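Local coordinates for protein chloramphenicol acetyltransferase (PDB 2I9D) that probably transfers an acetyl group from acetyl-coenzyme A to chloramphenicol, as enzymes of the chloramphenicol acetyltransferase family do, at residues Q43-A48 with F53-Y58; P68-R73 with S206-K211; T158-T163 with L174-K179. All coordinates share one frame; numbering follows the deposited sequence.

Interaction 1 of 3, residues Q43-A48 with F53-Y58; sequences QRAKAA and FLHYLY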
loop_
_atom_site.group_PDB
_atom_site.type_symbol
_atom_site.label_atom_id
_atom_site.label_comp_id
_atom_site.label_asym_id
_atom_site.label_seq_id
_atom_site.Cartn_x
_atom_site.Cartn_y
_atom_site.Cartn_z
ATOM N N GLN A 43 -25.766 12.669 -0.659
ATOM C CA GLN A 43 -27.029 13.430 -0.728
ATOM C C GLN A 43 -28.260 12.564 -0.459
ATOM O O GLN A 43 -29.086 12.905 0.390
ATOM C CB GLN A 43 -27.173 14.161 -2.072
ATOM C CG GLN A 43 -26.606 15.567 -2.054
ATOM C CD GLN A 43 -25.235 15.655 -2.731
ATOM O OE1 GLN A 43 -25.138 16.031 -3.915
ATOM N NE2 GLN A 43 -24.165 15.293 -1.988
ATOM N N ARG A 44 -28.370 11.455 -1.183
ATOM C CA ARG A 44 -29.440 10.478 -0.984
ATOM C C ARG A 44 -29.555 9.986 0.442
ATOM O O ARG A 44 -30.666 9.821 0.935
ATOM C CB ARG A 44 -29.258 9.275 -1.907
ATOM C CG ARG A 44 -29.261 9.653 -3.355
ATOM C CD ARG A 44 -29.470 8.461 -4.246
ATOM N NE ARG A 44 -28.270 7.643 -4.367
ATOM C CZ ARG A 44 -27.267 7.897 -5.198
ATOM N NH1 ARG A 44 -27.298 8.966 -5.993
ATOM N NH2 ARG A 44 -26.226 7.072 -5.235
ATOM N N ALA A 45 -28.408 9.735 1.090
ATOM C CA ALA A 45 -28.372 9.247 2.475
ATOM C C ALA A 45 -28.866 10.328 3.426
ATOM O O ALA A 45 -29.698 10.071 4.294
ATOM C CB ALA A 45 -26.955 8.791 2.871
ATOM N N LYS A 46 -28.338 11.536 3.249
ATOM C CA LYS A 46 -28.717 12.683 4.071
ATOM C C LYS A 46 -30.218 12.959 3.963
ATOM O O LYS A 46 -30.864 13.235 4.972
ATOM C CB LYS A 46 -27.931 13.938 3.670
ATOM C CG LYS A 46 -28.323 15.149 4.492
ATOM C CD LYS A 46 -27.399 16.327 4.285
ATOM C CE LYS A 46 -27.678 17.400 5.349
ATOM N NZ LYS A 46 -26.692 18.523 5.278
ATOM N N ALA A 47 -30.744 12.885 2.738
ATOM C CA ALA A 47 -32.139 13.196 2.469
ATOM C C ALA A 47 -33.049 12.118 3.053
ATOM O O ALA A 47 -34.049 12.434 3.710
ATOM C CB ALA A 47 -32.368 13.371 0.968
ATOM N N ALA A 48 -32.685 10.849 2.850
ATOM C CA ALA A 48 -33.451 9.719 3.383
ATOM C C ALA A 48 -33.234 9.482 4.875
ATOM O O ALA A 48 -33.809 8.557 5.445
ATOM C CB ALA A 48 -33.164 8.460 2.587
ATOM N N PHE A 53 -22.587 5.059 5.414
ATOM C CA PHE A 53 -21.835 3.792 5.540
ATOM C C PHE A 53 -22.484 2.596 4.803
ATOM O O PHE A 53 -21.826 1.868 4.060
ATOM C CB PHE A 53 -21.572 3.476 7.029
ATOM C CG PHE A 53 -21.066 2.088 7.267
ATOM C CD1 PHE A 53 -19.738 1.741 6.942
ATOM C CD2 PHE A 53 -21.908 1.106 7.787
ATOM C CE1 PHE A 53 -19.265 0.439 7.151
ATOM C CE2 PHE A 53 -21.435 -0.190 8.011
ATOM C CZ PHE A 53 -20.110 -0.526 7.680
ATOM N N LEU A 54 -23.791 2.420 4.988
ATOM C CA LEU A 54 -24.523 1.343 4.346
ATOM C C LEU A 54 -24.705 1.562 2.855
ATOM O O LEU A 54 -24.819 0.587 2.095
ATOM C CB LEU A 54 -25.876 1.089 5.056
ATOM C CG LEU A 54 -25.722 0.512 6.478
ATOM C CD1 LEU A 54 -27.063 0.487 7.224
ATOM C CD2 LEU A 54 -25.042 -0.868 6.454
ATOM N N HIS A 55 -24.716 2.825 2.428
ATOM C CA HIS A 55 -24.751 3.133 0.993
ATOM C C HIS A 55 -23.476 2.694 0.261
ATOM O O HIS A 55 -23.559 2.080 -0.784
ATOM C CB HIS A 55 -25.024 4.622 0.745
ATOM C CG HIS A 55 -26.472 4.988 0.775
ATOM N ND1 HIS A 55 -27.175 5.352 -0.361
ATOM C CD2 HIS A 55 -27.354 5.054 1.804
ATOM C CE1 HIS A 55 -28.426 5.624 -0.031
ATOM N NE2 HIS A 55 -28.559 5.450 1.274
ATOM N N TYR A 56 -22.298 3.014 0.795
ATOM C CA TYR A 56 -21.068 2.550 0.148
ATOM C C TYR A 56 -20.747 1.085 0.419
ATOM O O TYR A 56 -20.134 0.428 -0.421
ATOM C CB TYR A 56 -19.867 3.490 0.360
ATOM C CG TYR A 56 -19.295 3.632 1.756
ATOM C CD1 TYR A 56 -18.554 2.588 2.365
ATOM C CD2 TYR A 56 -19.415 4.837 2.442
ATOM C CE1 TYR A 56 -17.994 2.752 3.648
ATOM C CE2 TYR A 56 -18.857 5.009 3.719
ATOM C CZ TYR A 56 -18.149 3.975 4.302
ATOM O OH TYR A 56 -17.613 4.168 5.549
ATOM N N LEU A 57 -21.223 0.568 1.553
ATOM C CA LEU A 57 -21.076 -0.850 1.849
ATOM C C LEU A 57 -21.831 -1.665 0.798
ATOM O O LEU A 57 -21.312 -2.666 0.256
ATOM C CB LEU A 57 -21.556 -1.175 3.273
ATOM C CG LEU A 57 -21.111 -2.526 3.855
ATOM C CD1 LEU A 57 -19.608 -2.476 4.154
ATOM C CD2 LEU A 57 -21.888 -2.901 5.153
ATOM N N TYR A 58 -23.046 -1.223 0.496
ATOM C CA TYR A 58 -23.830 -1.856 -0.551
ATOM C C TYR A 58 -23.143 -1.783 -1.921
ATOM O O TYR A 58 -23.052 -2.798 -2.635
ATOM C CB TYR A 58 -25.232 -1.234 -0.641
ATOM C CG TYR A 58 -26.046 -1.854 -1.743
ATOM C CD1 TYR A 58 -26.505 -3.157 -1.626
ATOM C CD2 TYR A 58 -26.302 -1.169 -2.924
ATOM C CE1 TYR A 58 -27.237 -3.763 -2.634
ATOM C CE2 TYR A 58 -27.048 -1.767 -3.952
ATOM C CZ TYR A 58 -27.503 -3.074 -3.789
ATOM O OH TYR A 58 -28.242 -3.701 -4.772
#
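Ala45 and His55 carry this contact through a CH-pi interaction. The methyl carbon Ala45 CB lies over one face of the imidazole, 4.2 Å from the ring centroid and 23° off the ring normal. It is shifted toward the rim, and its nearest ring atom is His55 CD2, at 3.9 Å. His55 NE2 is 4.0 Å from Ala45 CA, so the helix backbone also comes close to the ring.

Apolar contact adds a looser touch. Arg44 CB stands 4.2 Å from His55 CE1, approaching the ring obliquely. The imidazole gets there because CG of His55 is anti to its carbonyl carbon (chi1 -84°), which sends the ring across to helix 39-47.

Charge plays a minor part. The Arg44 chain bends at chi3, and Arg44 NE ends 4.7 Å from His55 ND1, too far for a bond. A positive arginine at this range would probably disfavour protonation of the imidazole, though the charge of His55 is not seen.

This is a local contact between two consecutive helices joined by the short connection 48-51. His55 is buried, and its ring also meets that of Phe111, with planes at about 55°. Further round helix 52-66, Leu54 packs on Tyr115, Ala118 and Ile122 of helix 111-124. Phe53 and Leu57 turn to strands 87-93 and 146-151. Helix 39-47 thus lies beside helix 52-66, which itself rests on the mixed sheet.

Interaction 2 of 3, residues P68-R73 with S206-K211; sequences PEFRYR and SLFYKK
The rings of Phe70 and Phe208 form an offset stack. Their centroids are 5.0 Å apart and their planes are inclined by 26°. Phe208 CD1 sits 3.9 Å above one face of the Phe70 ring, displaced toward its rim. The closest touch is Phe70 CZ to Phe208 CB, at 3.6 Å, so the far end of one ring reaches the root of the other side chain. CG of Phe208 is anti to the backbone N (chi1 -177°), and this carries its ring out from the helix to Phe70.

The backbone that bears Phe70 is held by Arg73. Its end-on guanidinium gives two bonds to one atom, Phe70 O: 2.9 Å from Arg73 NH1 and 3.1 Å from Arg73 NH2. Arg73 NH1 also reaches Tyr72 O at 2.7 Å, coming from above that carbonyl plane. These bonds tie the end of the 3-10 turn to the start of strand 72-74.

Both rings are buried and both touch Met193 of strand 186-196. Phe70 also packs on His204 and Leu205, one turn earlier in helix 202-216. The stack therefore joins the turn leading into the small antiparallel sheet to the C-terminal helix, beside the mixed sheet.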
loop_
_atom_site.group_PDB
_atom_site.type_symbol
_atom_site.label_atom_id
_atom_site.label_comp_id
_atom_site.label_asym_id
_atom_site.label_seq_id
_atom_site.Cartn_x
_atom_site.Cartn_y
_atom_site.Cartn_z
ATOM N N PRO A 68 -17.741 -11.488 -11.752
ATOM C CA PRO A 68 -17.597 -12.852 -11.233
ATOM C C PRO A 68 -16.189 -13.219 -10.776
ATOM O O PRO A 68 -16.026 -14.161 -10.011
ATOM C CB PRO A 68 -18.044 -13.746 -12.417
ATOM C CG PRO A 68 -17.869 -12.927 -13.616
ATOM C CD PRO A 68 -18.063 -11.480 -13.199
ATOM N N GLU A 69 -15.177 -12.500 -11.245
ATOM C CA GLU A 69 -13.801 -12.757 -10.827
ATOM C C GLU A 69 -13.610 -12.527 -9.322
ATOM O O GLU A 69 -12.700 -13.086 -8.724
ATOM C CB GLU A 69 -12.826 -11.886 -11.636
ATOM C CG GLU A 69 -12.549 -12.404 -13.064
ATOM C CD GLU A 69 -13.693 -12.109 -14.035
ATOM O OE1 GLU A 69 -14.614 -11.354 -13.698
ATOM O OE2 GLU A 69 -13.669 -12.635 -15.150
ATOM N N PHE A 70 -14.484 -11.710 -8.735
ATOM C CA PHE A 70 -14.441 -11.362 -7.313
ATOM C C PHE A 70 -15.170 -12.377 -6.427
ATOM O O PHE A 70 -15.260 -12.196 -5.220
ATOM C CB PHE A 70 -14.973 -9.921 -7.101
ATOM C CG PHE A 70 -14.032 -8.849 -7.632
ATOM C CD1 PHE A 70 -13.153 -8.184 -6.770
ATOM C CD2 PHE A 70 -14.009 -8.533 -9.000
ATOM C CE1 PHE A 70 -12.265 -7.215 -7.250
ATOM C CE2 PHE A 70 -13.130 -7.571 -9.503
ATOM C CZ PHE A 70 -12.248 -6.906 -8.627
ATOM N N ARG A 71 -15.680 -13.446 -7.039
ATOM C CA ARG A 71 -16.416 -14.499 -6.345
ATOM C C ARG A 71 -15.598 -15.779 -6.235
ATOM O O ARG A 71 -16.059 -16.758 -5.636
ATOM C CB ARG A 71 -17.744 -14.769 -7.068
ATOM C CG ARG A 71 -18.796 -13.649 -6.838
ATOM C CD ARG A 71 -20.227 -14.125 -7.070
ATOM N NE ARG A 71 -20.710 -13.663 -8.358
ATOM C CZ ARG A 71 -20.763 -14.397 -9.460
ATOM N NH1 ARG A 71 -20.404 -15.666 -9.443
ATOM N NH2 ARG A 71 -21.188 -13.848 -10.583
ATOM N N TYR A 72 -14.408 -15.774 -6.848
ATOM C CA TYR A 72 -13.516 -16.920 -6.848
ATOM C C TYR A 72 -12.743 -16.964 -5.543
ATOM O O TYR A 72 -12.242 -15.918 -5.080
ATOM C CB TYR A 72 -12.526 -16.839 -8.014
ATOM C CG TYR A 72 -13.120 -17.244 -9.351
ATOM C CD1 TYR A 72 -12.765 -18.446 -9.959
ATOM C CD2 TYR A 72 -14.065 -16.414 -10.000
ATOM C CE1 TYR A 72 -13.326 -18.806 -11.181
ATOM C CE2 TYR A 72 -14.631 -16.769 -11.205
ATOM C CZ TYR A 72 -14.262 -17.965 -11.797
ATOM O OH TYR A 72 -14.827 -18.297 -13.014
ATOM N N ARG A 73 -12.652 -18.169 -4.964
ATOM C CA ARG A 73 -11.957 -18.422 -3.710
ATOM C C ARG A 73 -11.142 -19.712 -3.772
ATOM O O ARG A 73 -11.410 -20.599 -4.597
ATOM C CB ARG A 73 -12.951 -18.510 -2.540
ATOM C CG ARG A 73 -13.837 -17.302 -2.356
ATOM C CD ARG A 73 -13.098 -16.078 -1.743
ATOM N NE ARG A 73 -14.012 -14.934 -1.598
ATOM C CZ ARG A 73 -14.272 -14.017 -2.539
ATOM N NH1 ARG A 73 -13.685 -14.061 -3.723
ATOM N NH2 ARG A 73 -15.097 -13.020 -2.284
ATOM N N SER A 206 -10.191 -2.313 -12.445
ATOM C CA SER A 206 -10.740 -1.172 -13.189
ATOM C C SER A 206 -12.276 -1.197 -13.210
ATOM O O SER A 206 -12.925 -0.217 -12.843
ATOM C CB SER A 206 -10.195 -1.202 -14.615
ATOM O OG SER A 206 -10.024 0.084 -15.122
ATOM N N LEU A 207 -12.850 -2.341 -13.604
ATOM C CA LEU A 207 -14.312 -2.529 -13.619
ATOM C C LEU A 207 -14.940 -2.475 -12.252
ATOM O O LEU A 207 -16.055 -1.956 -12.108
ATOM C CB LEU A 207 -14.705 -3.892 -14.214
ATOM C CG LEU A 207 -14.198 -4.427 -15.540
ATOM C CD1 LEU A 207 -14.939 -5.737 -15.840
ATOM C CD2 LEU A 207 -14.371 -3.396 -16.686
ATOM N N PHE A 208 -14.269 -3.058 -11.249
ATOM C CA PHE A 208 -14.750 -2.936 -9.853
ATOM C C PHE A 208 -14.934 -1.483 -9.417
ATOM O O PHE A 208 -16.021 -1.085 -9.006
ATOM C CB PHE A 208 -13.824 -3.669 -8.880
ATOM C CG PHE A 208 -14.295 -3.634 -7.459
ATOM C CD1 PHE A 208 -15.172 -4.609 -6.984
ATOM C CD2 PHE A 208 -13.841 -2.651 -6.593
ATOM C CE1 PHE A 208 -15.602 -4.598 -5.664
ATOM C CE2 PHE A 208 -14.260 -2.613 -5.266
ATOM C CZ PHE A 208 -15.158 -3.591 -4.804
ATOM N N TYR A 209 -13.874 -0.693 -9.509
ATOM C CA TYR A 209 -13.931 0.708 -9.118
ATOM C C TYR A 209 -14.912 1.562 -9.956
ATOM O O TYR A 209 -15.644 2.404 -9.403
ATOM C CB TYR A 209 -12.517 1.318 -9.143
ATOM C CG TYR A 209 -11.665 0.933 -7.942
ATOM C CD1 TYR A 209 -10.605 0.019 -8.065
ATOM C CD2 TYR A 209 -11.919 1.484 -6.673
ATOM C CE1 TYR A 209 -9.827 -0.316 -6.973
ATOM C CE2 TYR A 209 -11.135 1.130 -5.567
ATOM C CZ TYR A 209 -10.099 0.231 -5.728
ATOM O OH TYR A 209 -9.322 -0.098 -4.649
ATOM N N LYS A 210 -14.911 1.350 -11.283
ATOM C CA LYS A 210 -15.896 1.973 -12.167
ATOM C C LYS A 210 -17.297 1.669 -11.636
ATOM O O LYS A 210 -18.097 2.581 -11.408
ATOM C CB LYS A 210 -15.728 1.477 -13.615
ATOM C CG LYS A 210 -16.690 2.087 -14.621
ATOM C CD LYS A 210 -16.395 3.578 -14.832
ATOM C CE LYS A 210 -17.417 4.275 -15.788
ATOM N NZ LYS A 210 -17.160 5.770 -15.855
ATOM N N LYS A 211 -17.560 0.392 -11.385
ATOM C CA LYS A 211 -18.848 -0.073 -10.869
ATOM C C LYS A 211 -19.244 0.536 -9.502
ATOM O O LYS A 211 -20.355 1.026 -9.346
ATOM C CB LYS A 211 -18.840 -1.592 -10.825
ATOM C CG LYS A 211 -20.215 -2.238 -10.851
ATOM C CD LYS A 211 -20.104 -3.765 -10.985
ATOM C CE LYS A 211 -20.104 -4.231 -12.454
ATOM N NZ LYS A 211 -21.476 -4.184 -13.018
#

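Interaction 3 of 3, residues T158-T163 with L174-K179; sequences TSITGT and LLNAGK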
loop_
_atom_site.group_PDB
_atom_site.type_symbol
_atom_site.label_atom_id
_atom_site.label_comp_id
_atom_site.label_asym_id
_atom_site.label_seq_id
_atom_site.Cartn_x
_atom_site.Cartn_y
_atom_site.Cartn_z
ATOM N N THR A 158 -4.023 7.353 1.269
ATOM C CA THR A 158 -3.734 7.096 -0.133
ATOM C C THR A 158 -3.321 5.649 -0.369
ATOM O O THR A 158 -3.233 5.206 -1.525
ATOM C CB THR A 158 -2.623 8.014 -0.687
ATOM O OG1 THR A 158 -1.544 8.064 0.247
ATOM C CG2 THR A 158 -3.148 9.405 -0.932
ATOM N N SER A 159 -3.076 4.919 0.722
ATOM C CA SER A 159 -2.671 3.542 0.662
ATOM C C SER A 159 -2.994 2.808 1.971
ATOM O O SER A 159 -2.696 3.305 3.057
ATOM C CB SER A 159 -1.168 3.500 0.387
ATOM O OG SER A 159 -0.649 2.180 0.470
ATOM N N ILE A 160 -3.621 1.636 1.860
ATOM C CA ILE A 160 -3.622 0.634 2.927
ATOM C C ILE A 160 -3.338 -0.714 2.258
ATOM O O ILE A 160 -4.012 -1.093 1.312
ATOM C CB ILE A 160 -4.945 0.574 3.752
ATOM C CG1 ILE A 160 -5.137 1.854 4.565
ATOM C CG2 ILE A 160 -4.920 -0.648 4.713
ATOM C CD1 ILE A 160 -6.472 2.029 5.280
ATOM N N THR A 161 -2.318 -1.422 2.728
ATOM C CA THR A 161 -2.078 -2.779 2.259
ATOM C C THR A 161 -2.679 -3.787 3.239
ATOM O O THR A 161 -2.761 -3.530 4.452
ATOM C CB THR A 161 -0.601 -3.074 2.188
ATOM O OG1 THR A 161 -0.113 -3.096 3.536
ATOM C CG2 THR A 161 0.110 -2.028 1.347
ATOM N N GLY A 162 -3.092 -4.939 2.737
ATOM C CA GLY A 162 -3.613 -5.962 3.603
ATOM C C GLY A 162 -2.541 -6.822 4.247
ATOM O O GLY A 162 -1.387 -6.935 3.750
ATOM N N THR A 163 -2.935 -7.422 5.374
ATOM C CA THR A 163 -2.223 -8.546 5.975
ATOM C C THR A 163 -2.284 -9.787 5.058
ATOM O O THR A 163 -3.009 -9.818 4.067
ATOM C CB THR A 163 -2.814 -8.880 7.379
ATOM O OG1 THR A 163 -4.232 -8.938 7.292
ATOM C CG2 THR A 163 -2.448 -7.819 8.376
ATOM N N LEU A 174 -10.066 -8.354 1.345
ATOM C CA LEU A 174 -10.074 -7.442 2.465
ATOM C C LEU A 174 -10.064 -6.007 1.899
ATOM O O LEU A 174 -9.277 -5.690 1.019
ATOM C CB LEU A 174 -8.821 -7.691 3.337
ATOM C CG LEU A 174 -8.709 -9.001 4.147
ATOM C CD1 LEU A 174 -7.501 -9.010 5.102
ATOM C CD2 LEU A 174 -10.035 -9.260 4.929
ATOM N N LEU A 175 -10.960 -5.161 2.398
ATOM C CA LEU A 175 -11.121 -3.798 1.888
ATOM C C LEU A 175 -11.124 -2.813 3.045
ATOM O O LEU A 175 -11.392 -3.187 4.199
ATOM C CB LEU A 175 -12.420 -3.612 1.075
ATOM C CG LEU A 175 -12.552 -4.338 -0.269
ATOM C CD1 LEU A 175 -13.230 -5.722 -0.117
ATOM C CD2 LEU A 175 -13.308 -3.477 -1.250
ATOM N N ASN A 176 -10.807 -1.569 2.709
ATOM C CA ASN A 176 -10.806 -0.449 3.613
ATOM C C ASN A 176 -11.432 0.731 2.925
ATOM O O ASN A 176 -11.096 1.017 1.756
ATOM C CB ASN A 176 -9.380 -0.064 3.944
ATOM C CG ASN A 176 -8.656 -1.143 4.710
ATOM O OD1 ASN A 176 -8.759 -1.218 5.936
ATOM N ND2 ASN A 176 -7.894 -1.965 3.999
ATOM N N ALA A 177 -12.304 1.430 3.646
ATOM C CA ALA A 177 -12.930 2.647 3.159
ATOM C C ALA A 177 -12.415 3.771 4.054
ATOM O O ALA A 177 -12.190 3.563 5.254
ATOM C CB ALA A 177 -14.429 2.528 3.236
ATOM N N GLY A 178 -12.188 4.939 3.478
ATOM C CA GLY A 178 -11.704 6.070 4.256
ATOM C C GLY A 178 -12.652 7.231 4.212
ATOM O O GLY A 178 -13.770 7.106 3.712
ATOM N N LYS A 179 -12.185 8.363 4.705
ATOM C CA LYS A 179 -12.958 9.608 4.779
ATOM C C LYS A 179 -13.415 10.178 3.419
ATOM O O LYS A 179 -12.627 10.209 2.455
ATOM C CB LYS A 179 -12.120 10.673 5.508
ATOM C CG LYS A 179 -12.901 11.848 5.990
ATOM C CD LYS A 179 -11.966 12.857 6.626
ATOM C CE LYS A 179 -12.711 14.121 7.007
ATOM N NZ LYS A 179 -11.762 15.113 7.616
#
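Thr163, which meets Leu174 across this contact, has a carbonyl oxygen with two donors. Thr163 O accepts a hydrogen bond from Asn170 ND2 and a weak one from Gln29 NE2. The touch itself is light: Thr163 OG1 stands 3.9 Å from Leu174 CD1, the side chains meeting at a slant.

The closer pair is Ile160 with Asn176. Their side chains cross at about a right angle. Ile160 CG2 comes to 3.3 Å from Asn176 ND2, a tight fit of methyl against amide. The other branch, Ile160 CD1, lies 3.8 Å from Asn176 CB and reaches along the base of the side chain. Ile160 CG2 is anti to the backbone N, while CG1 is beside it (chi1 -67°), and this spreads the two branches over the amide.

The touching parts, 160-163 and 174-176, run nearly opposite ways, 152° apart, but they are not paired as strands. Segment 158-163 lies across one face of the mixed sheet, where Ile160 also rests on Ala192. On the other face, Leu175 and Ala177 turn to helix 52-66. Ser159 and Ile160 pair antiparallel with a strand of the third subunit, so 159-160 extends a sheet across the interface, as in other trimeric chloramphenicol acetyltransferases. With an alanine in place of Asn176, both methyl ends of Ile160 would probably lose the amide they rest on, leaving a gap above the sheet. Thr161 OG1 is hydrogen-bonded to Ser31 N of the third subunit, and Thr161 packs on Thr161 of both other subunits.

Interactions 1 and 2 lie on the face of the mixed sheet that Leu175 and Ala177 point to; the 158-163 part of interaction 3 lies on the other. Their centres are about 22 Å (1 and 2), 20 Å (1 and 3) and 16 Å (2 and 3) apart. Interaction 1 closes before the others open. Interaction 3 is nested within the chain loop closed by interaction 2. Tyr56 CE1 packs on Ala177 CB at 3.6 Å, and Phe208 CZ approaches Leu175 CD2 at 4.0 Å. Interaction 2 also reaches the second subunit. Strand 174-183 thus has the helices on one face and, on the other, segment 158-163, which meets both other subunits.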